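Local coordinates for nucleoprotein (PDB 5EPW) that probably packages the positive-strand RNA genome of human coronavirus NL63 into a helical ribonucleocapsid, the part described being its C-terminal dimerization domain, at residues 81-86 / 92-97; 28-33 / 38-43; 52-57 / 62-67. One frame throughout, in Å; residues are numbered along the deposited sequence.

Contact 1 of 3, residues 81-86 / 92-97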
# COMPACT_ATOMS: atom_id res chain seq x y z
N SER B 81 4.19 8.08 2.30
CA SER B 81 2.73 8.32 2.49
C SER B 81 2.50 9.41 3.53
O SER B 81 3.33 9.69 4.41
CB SER B 81 2.01 7.04 3.02
OG SER B 81 2.11 5.92 2.11
N GLU B 82 1.28 9.89 3.53
CA GLU B 82 0.76 10.64 4.66
C GLU B 82 -0.02 9.66 5.51
O GLU B 82 -1.02 9.05 5.07
CB GLU B 82 -0.17 11.81 4.20
CG GLU B 82 -0.74 12.62 5.38
CD GLU B 82 -1.43 13.92 4.93
OE1 GLU B 82 -1.34 14.24 3.75
OE2 GLU B 82 -2.03 14.56 5.82
N VAL B 83 0.32 9.51 6.81
CA VAL B 83 -0.28 8.58 7.70
C VAL B 83 -0.99 9.26 8.87
O VAL B 83 -0.44 10.25 9.40
CB VAL B 83 0.79 7.60 8.27
CG1 VAL B 83 0.21 6.68 9.36
CG2 VAL B 83 1.47 6.77 7.21
N SER B 84 -2.19 8.78 9.18
CA SER B 84 -2.97 9.33 10.34
C SER B 84 -3.64 8.23 11.07
O SER B 84 -3.70 7.08 10.58
CB SER B 84 -3.94 10.32 9.86
OG SER B 84 -5.05 9.68 9.25
N THR B 85 -4.15 8.57 12.28
CA THR B 85 -4.83 7.61 13.13
C THR B 85 -6.12 8.23 13.67
O THR B 85 -6.27 9.46 13.78
CB THR B 85 -4.02 7.10 14.31
OG1 THR B 85 -3.67 8.22 15.16
CG2 THR B 85 -2.77 6.36 13.90
N ASP B 86 -7.09 7.35 13.84
CA ASP B 86 -8.34 7.70 14.52
C ASP B 86 -8.69 6.58 15.42
O ASP B 86 -8.61 5.43 15.11
CB ASP B 86 -9.46 7.89 13.56
CG ASP B 86 -9.22 8.99 12.54
OD1 ASP B 86 -9.61 10.17 12.83
OD2 ASP B 86 -8.74 8.74 11.42
N VAL B 92 -7.60 1.21 16.91
CA VAL B 92 -7.12 2.45 16.32
C VAL B 92 -7.08 2.15 14.81
O VAL B 92 -6.50 1.16 14.40
CB VAL B 92 -5.66 2.81 16.74
CG1 VAL B 92 -5.10 3.95 15.98
CG2 VAL B 92 -5.66 3.22 18.23
N GLN B 93 -7.72 3.02 14.05
CA GLN B 93 -7.63 2.94 12.56
C GLN B 93 -6.42 3.74 12.11
O GLN B 93 -6.27 4.91 12.40
CB GLN B 93 -8.86 3.51 11.97
CG GLN B 93 -8.87 3.42 10.42
CD GLN B 93 -10.09 4.06 9.83
OE1 GLN B 93 -10.09 5.29 9.68
NE2 GLN B 93 -11.10 3.30 9.54
N ILE B 94 -5.52 3.02 11.39
CA ILE B 94 -4.38 3.70 10.72
C ILE B 94 -4.79 3.89 9.23
O ILE B 94 -5.27 2.93 8.60
CB ILE B 94 -3.08 2.88 10.72
CG1 ILE B 94 -2.65 2.54 12.21
CG2 ILE B 94 -1.97 3.70 10.11
CD1 ILE B 94 -1.54 1.50 12.39
N THR B 95 -4.66 5.15 8.78
CA THR B 95 -4.87 5.46 7.37
C THR B 95 -3.56 5.82 6.71
O THR B 95 -2.77 6.68 7.21
CB THR B 95 -5.81 6.64 7.18
OG1 THR B 95 -7.11 6.40 7.78
CG2 THR B 95 -6.07 6.90 5.72
N TYR B 96 -3.24 5.13 5.59
CA TYR B 96 -2.17 5.50 4.67
C TYR B 96 -2.81 6.14 3.45
O TYR B 96 -3.67 5.50 2.81
CB TYR B 96 -1.34 4.30 4.22
CG TYR B 96 -0.53 3.57 5.27
CD1 TYR B 96 -1.13 2.64 6.12
CD2 TYR B 96 0.88 3.73 5.26
CE1 TYR B 96 -0.32 1.89 6.98
CE2 TYR B 96 1.70 2.96 6.11
CZ TYR B 96 1.06 2.12 6.97
OH TYR B 96 1.87 1.33 7.82
N THR B 97 -2.35 7.33 3.11
CA THR B 97 -2.78 7.94 1.81
C THR B 97 -1.51 8.06 1.02
O THR B 97 -0.54 8.80 1.42
CB THR B 97 -3.42 9.34 2.04
OG1 THR B 97 -4.56 9.18 2.89
CG2 THR B 97 -3.89 9.90 0.67
O HOH W 1 -3.69 9.69 5.44
O HOH W 2 -7.58 6.58 10.43

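Contact 2 of 3, residues 28-33 / 38-43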
# COMPACT_ATOMS: atom_id res chain seq x y z
N ARG B 28 -2.65 -10.53 4.77
CA ARG B 28 -3.18 -11.66 4.02
C ARG B 28 -2.78 -11.66 2.57
O ARG B 28 -2.62 -10.58 1.96
CB ARG B 28 -4.70 -11.71 4.19
CG ARG B 28 -5.11 -11.85 5.65
CD ARG B 28 -6.65 -11.94 5.89
NE ARG B 28 -6.88 -11.95 7.32
CZ ARG B 28 -7.96 -11.50 7.91
NH1 ARG B 28 -9.00 -10.94 7.29
NH2 ARG B 28 -7.95 -11.47 9.24
N VAL B 29 -2.64 -12.84 1.98
CA VAL B 29 -2.27 -12.99 0.61
C VAL B 29 -3.33 -13.91 -0.01
O VAL B 29 -3.39 -15.12 0.28
CB VAL B 29 -0.85 -13.61 0.43
CG1 VAL B 29 -0.58 -13.84 -1.03
CG2 VAL B 29 0.20 -12.74 1.09
N PRO B 30 -4.28 -13.34 -0.81
CA PRO B 30 -5.38 -14.15 -1.37
C PRO B 30 -4.94 -15.05 -2.53
O PRO B 30 -4.11 -14.66 -3.35
CB PRO B 30 -6.37 -13.07 -1.83
CG PRO B 30 -5.43 -12.01 -2.29
CD PRO B 30 -4.37 -11.93 -1.22
N THR B 31 -5.61 -16.23 -2.63
CA THR B 31 -5.40 -17.27 -3.64
C THR B 31 -6.76 -17.86 -3.96
O THR B 31 -7.72 -17.52 -3.35
CB THR B 31 -4.51 -18.39 -3.10
OG1 THR B 31 -5.15 -18.98 -2.01
CG2 THR B 31 -3.16 -17.86 -2.64
N ARG B 32 -6.84 -18.78 -4.93
CA ARG B 32 -8.12 -19.42 -5.23
C ARG B 32 -8.71 -20.11 -4.02
O ARG B 32 -9.91 -20.05 -3.75
CB ARG B 32 -7.93 -20.44 -6.36
CG ARG B 32 -9.14 -21.34 -6.52
CD ARG B 32 -9.97 -21.03 -7.70
NE ARG B 32 -9.67 -21.93 -8.81
CZ ARG B 32 -9.84 -21.60 -10.10
NH1 ARG B 32 -10.30 -20.39 -10.44
NH2 ARG B 32 -9.52 -22.47 -11.06
N GLU B 33 -7.83 -20.73 -3.22
CA GLU B 33 -8.19 -21.46 -1.98
C GLU B 33 -8.82 -20.55 -0.93
O GLU B 33 -9.75 -20.89 -0.24
CB GLU B 33 -6.93 -22.13 -1.40
CG GLU B 33 -6.03 -22.86 -2.42
CD GLU B 33 -5.03 -21.99 -3.16
OE1 GLU B 33 -5.22 -21.80 -4.35
OE2 GLU B 33 -4.02 -21.53 -2.56
N GLN B 38 -12.87 -13.78 0.84
CA GLN B 38 -12.60 -14.46 2.07
C GLN B 38 -11.59 -13.69 2.93
O GLN B 38 -11.74 -13.54 4.12
CB GLN B 38 -12.16 -15.92 1.74
CG GLN B 38 -13.24 -16.79 1.04
CD GLN B 38 -12.68 -18.16 0.56
OE1 GLN B 38 -12.07 -18.32 -0.53
NE2 GLN B 38 -12.84 -19.18 1.42
N CYS B 39 -10.53 -13.15 2.32
CA CYS B 39 -9.49 -12.45 3.05
C CYS B 39 -9.81 -11.01 3.40
O CYS B 39 -9.42 -10.55 4.45
CB CYS B 39 -8.17 -12.39 2.25
SG CYS B 39 -7.36 -13.99 2.01
N PHE B 40 -10.55 -10.32 2.51
CA PHE B 40 -10.80 -8.93 2.64
C PHE B 40 -12.29 -8.67 2.73
O PHE B 40 -12.87 -8.75 3.81
CB PHE B 40 -10.04 -8.14 1.55
CG PHE B 40 -8.57 -8.46 1.48
CD1 PHE B 40 -7.75 -8.21 2.53
CD2 PHE B 40 -7.99 -9.00 0.36
CE1 PHE B 40 -6.36 -8.49 2.43
CE2 PHE B 40 -6.61 -9.32 0.27
CZ PHE B 40 -5.82 -9.09 1.37
N GLY B 41 -12.91 -8.56 1.64
CA GLY B 41 -14.39 -8.42 1.53
C GLY B 41 -14.80 -8.16 0.11
O GLY B 41 -13.99 -8.20 -0.81
N PRO B 42 -16.11 -7.95 -0.16
CA PRO B 42 -16.61 -7.75 -1.45
C PRO B 42 -16.13 -6.45 -2.07
O PRO B 42 -15.80 -5.48 -1.34
CB PRO B 42 -18.13 -7.75 -1.20
CG PRO B 42 -18.29 -7.27 0.19
CD PRO B 42 -17.13 -7.84 0.91
N ARG B 43 -16.02 -6.41 -3.38
CA ARG B 43 -15.67 -5.15 -4.09
C ARG B 43 -16.76 -4.11 -3.83
O ARG B 43 -18.00 -4.44 -3.96
CB ARG B 43 -15.60 -5.35 -5.56
CG ARG B 43 -14.54 -6.40 -6.01
CD ARG B 43 -13.08 -6.03 -5.64
NE ARG B 43 -12.87 -6.44 -4.29
CZ ARG B 43 -11.91 -5.91 -3.50
NH1 ARG B 43 -11.87 -6.28 -2.21
NH2 ARG B 43 -10.99 -5.08 -3.98
O HOH W 3 -12.39 -20.34 -2.17

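Contact 3 of 3, residues 52-57 / 62-67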
# COMPACT_ATOMS: atom_id res chain seq x y z
N SER B 52 -13.44 -10.01 -11.84
CA SER B 52 -13.88 -11.23 -11.25
C SER B 52 -12.74 -12.28 -11.19
O SER B 52 -12.75 -13.06 -10.24
CB SER B 52 -15.00 -11.84 -12.10
OG SER B 52 -14.51 -12.10 -13.41
N ASP B 53 -11.82 -12.29 -12.14
CA ASP B 53 -10.68 -13.23 -12.14
C ASP B 53 -9.69 -12.90 -10.98
O ASP B 53 -9.23 -13.80 -10.24
CB ASP B 53 -9.91 -13.21 -13.47
CG ASP B 53 -8.83 -14.28 -13.51
OD1 ASP B 53 -9.16 -15.45 -13.34
OD2 ASP B 53 -7.64 -14.02 -13.67
N LEU B 54 -9.45 -11.59 -10.82
CA LEU B 54 -8.60 -11.17 -9.70
C LEU B 54 -9.25 -11.50 -8.38
O LEU B 54 -8.55 -11.87 -7.37
CB LEU B 54 -8.28 -9.70 -9.80
CG LEU B 54 -7.05 -9.32 -10.57
CD1 LEU B 54 -5.73 -9.62 -9.92
CD2 LEU B 54 -7.07 -9.83 -12.00
N VAL B 55 -10.53 -11.27 -8.23
CA VAL B 55 -11.26 -11.59 -7.03
C VAL B 55 -11.19 -13.11 -6.69
O VAL B 55 -10.96 -13.51 -5.55
CB VAL B 55 -12.73 -11.05 -7.05
CG1 VAL B 55 -13.49 -11.65 -5.91
CG2 VAL B 55 -12.71 -9.51 -7.07
N GLN B 56 -11.43 -13.92 -7.72
CA GLN B 56 -11.44 -15.38 -7.60
C GLN B 56 -10.10 -16.01 -7.26
O GLN B 56 -10.03 -16.99 -6.55
CB GLN B 56 -11.89 -15.97 -8.97
CG GLN B 56 -11.89 -17.47 -9.07
CD GLN B 56 -12.63 -17.99 -10.28
OE1 GLN B 56 -13.73 -18.46 -10.15
NE2 GLN B 56 -12.01 -17.97 -11.43
N ASN B 57 -9.05 -15.45 -7.85
CA ASN B 57 -7.72 -16.09 -7.87
C ASN B 57 -6.64 -15.30 -7.08
O ASN B 57 -5.59 -15.81 -6.81
CB ASN B 57 -7.27 -16.34 -9.29
CG ASN B 57 -8.13 -17.38 -9.97
OD1 ASN B 57 -8.18 -18.51 -9.49
ND2 ASN B 57 -8.89 -17.00 -10.97
N LYS B 62 -3.58 -14.61 -13.46
CA LYS B 62 -2.46 -14.48 -14.33
C LYS B 62 -2.12 -13.03 -14.65
O LYS B 62 -0.95 -12.70 -15.00
CB LYS B 62 -2.65 -15.26 -15.67
CG LYS B 62 -2.68 -16.80 -15.38
CD LYS B 62 -1.26 -17.26 -15.06
CE LYS B 62 -1.20 -18.77 -15.19
NZ LYS B 62 -2.29 -19.45 -14.42
N GLY B 63 -3.11 -12.14 -14.44
CA GLY B 63 -2.89 -10.65 -14.62
C GLY B 63 -2.16 -9.99 -13.45
O GLY B 63 -1.69 -8.82 -13.58
N PHE B 64 -2.06 -10.68 -12.31
CA PHE B 64 -1.54 -9.99 -11.08
C PHE B 64 -0.13 -9.48 -11.22
O PHE B 64 0.17 -8.37 -10.83
CB PHE B 64 -1.72 -10.85 -9.79
CG PHE B 64 -1.42 -10.05 -8.58
CD1 PHE B 64 -2.35 -9.15 -8.08
CD2 PHE B 64 -0.18 -10.14 -7.95
CE1 PHE B 64 -2.01 -8.39 -6.94
CE2 PHE B 64 0.10 -9.37 -6.89
CZ PHE B 64 -0.82 -8.52 -6.41
N PRO B 65 0.82 -10.28 -11.82
CA PRO B 65 2.20 -9.73 -11.83
C PRO B 65 2.30 -8.36 -12.55
O PRO B 65 3.14 -7.52 -12.14
CB PRO B 65 2.98 -10.81 -12.63
CG PRO B 65 2.18 -12.05 -12.25
CD PRO B 65 0.75 -11.71 -12.25
N GLN B 66 1.54 -8.14 -13.61
CA GLN B 66 1.60 -6.84 -14.34
C GLN B 66 1.05 -5.74 -13.38
O GLN B 66 1.62 -4.65 -13.34
CB GLN B 66 0.83 -6.82 -15.66
CG GLN B 66 0.93 -5.53 -16.42
CD GLN B 66 0.62 -5.71 -17.85
OE1 GLN B 66 -0.38 -6.37 -18.17
NE2 GLN B 66 1.30 -4.98 -18.67
N LEU B 67 0.03 -6.07 -12.63
CA LEU B 67 -0.59 -5.09 -11.68
C LEU B 67 0.42 -4.77 -10.63
O LEU B 67 0.53 -3.58 -10.15
CB LEU B 67 -1.88 -5.65 -11.13
CG LEU B 67 -2.95 -5.79 -12.18
CD1 LEU B 67 -4.00 -6.71 -11.73
CD2 LEU B 67 -3.54 -4.46 -12.54
O HOH W 4 -6.00 -12.51 -14.83
O HOH W 5 -5.97 -16.08 -14.04

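Contact 1 of 3, residues 81-86 / 92-97
Ser81 leads into the strand beside Tyr96, its OG at the edge of the tyrosine ring while bonding to Leu77 O. From here residues 82-86 run antiparallel to 92-97 in a beta hairpin. Glu82 and Thr97 make the first hydrogen-bonded pair, Glu82 N donating to Thr97 O (3.0 Å) and Thr97 N to Glu82 O. A water donating to Glu82 O also bonds Thr97 OG1. Val83, in a non-hydrogen-bonded pair with Tyr96, splits its branches: CG2 lies 3.7 Å from Tyr96 CD2, whereas CG1, anti to the backbone N (chi1 174°), meets Ile94 CG2 at 3.8 Å. Ser84 and Thr95 exchange the next two backbone bonds, with Ser84 O 2.8 Å from Thr95 N. Thr85 sets CB 3.7 Å from Val92 CG1, and its CA-H points at Gln93 O. At Asp86, paired with Gln93, a second water lies 2.6 Å from Asp86 OD2 and within bonding distance of Gln93 O and Thr95 OG1; it cannot serve every acceptor at once. Residues 92-97 of strand 91-103 also pair antiparallel with a strand of the second subunit, the intersubunit sheet characteristic of coronavirus nucleocapsid dimerization domains. Val83, Thr85, Ile94 and the Tyr96 ring thus form a largely apolar face, the tyrosine hydroxyl bonding Leu70 O of the second subunit, whereas Glu82, Ser84, Asp86, Gln93, Thr95 and Thr97 line a polar face where waters bridge at Thr95 and Thr97.

Contact 2 of 3, residues 28-33 / 38-43
Arg28 reaches over the end of helix 36-39 to take the carbonyl of Cys39. Its chain is extended from CG to NE, which carries the guanidinium past the cysteine, and NH1 donates to Cys39 O at 2.9 Å with an N-H...O angle of 166°. The oxygen lies in the guanidinium plane, at its edge, although the donor is tilted from the carbonyl plane. NE donates to Lys23 O and NH2 is also bonded, so the group's rotation is fixed at several points. Arg28 CD packs 4.0 Å from Cys39 CB. Phe40 is the first residue to leave helical geometry, and the contact folds the loop before the short helix back against the helix's C-terminal end. The phenyl ring turns back under its own neighbour, with Cys39 CB over the centre of one face, and brings Arg28 O to its edge, 3.6 Å from Phe40 CZ. Pro30 crosses the ring at about a right angle, CD 3.7 Å from Phe40 CE2. Cys39 SG, turned anti to its carbonyl carbon (chi1 -67°), is directed at the proline, 3.9 Å from Pro30 CA. Asn73 of the second subunit bonds Arg28 O, and Ala75 of that subunit packs on Pro30. Gln38 OE1 accepts a bond from Asn35 N; a water 2.6 Å from Gln38 OE1 also lies within bonding distance of Arg32 O, though acceptors around it outnumber its protons.

Contact 3 of 3, residues 52-57 / 62-67
This is a small contact between helix 52-57 and residues 62-67, which lead into helix 64-68, with an apolar cluster on one side and a water-bridged polar patch on the other. Leu54 is central to the apolar part. Although the side chain leaves its helix alongside residues 62-67, its CD1 methyl touches both Phe64 and Leu67. Leu54 and Leu67 reach toward each other tip to tip, CD1 to CD1 at 3.8 Å. Against Phe64 the leucine crosses at about a right angle, and Leu54 CD1 sits in the ring plane, at the edge, 3.9 Å from Phe64 CD1. Phe79 of the second subunit packs on both Leu54 and Phe64, while Phe78 of that subunit meets Leu67; Gln115 of helix 109-115 touches both leucines, so the cluster lies at the dimer interface.

The polar part is built on Asp53. With CG anti to the backbone N (chi1 -174°), the carboxylate faces the loop end. The water 2.5 Å from Asp53 OD2 accepts from Gly63 N, and the one 2.7 Å from Asp53 OD2 accepts from Lys62 N, each water-to-N distance being 2.9 Å. The other carboxylate oxygen, OD1, takes a weak bond from Asn57 ND2 within the same helix. Two backbone N-H groups leading into helix 64-68 are therefore satisfied through water by one carboxylate oxygen, whose negative charge would probably interact favourably with the N-terminal part of that helix, while the adjoining leucine and phenylalanine groups meet by apolar packing.

Overall arrangement
Along the chain the order is contact 2, contact 3, contact 1, each closing before the next opens, and all lie in the C-terminal domain. Contacts 2 and 3 are neighbours, with centres about 12 Å apart; helices 36-39 and 52-57 follow each other, and Arg43 packs on Val55 where the two contacts meet. The hairpin of contact 1 stands apart: its centre is about 22 Å from that of contact 2 and about 27 Å from that of contact 3, with contacts 1 and 3 on opposite sides of the chain's centre. All three nevertheless touch the second subunit, so both the region of short helices and loops and the hairpin take part in forming the dimer.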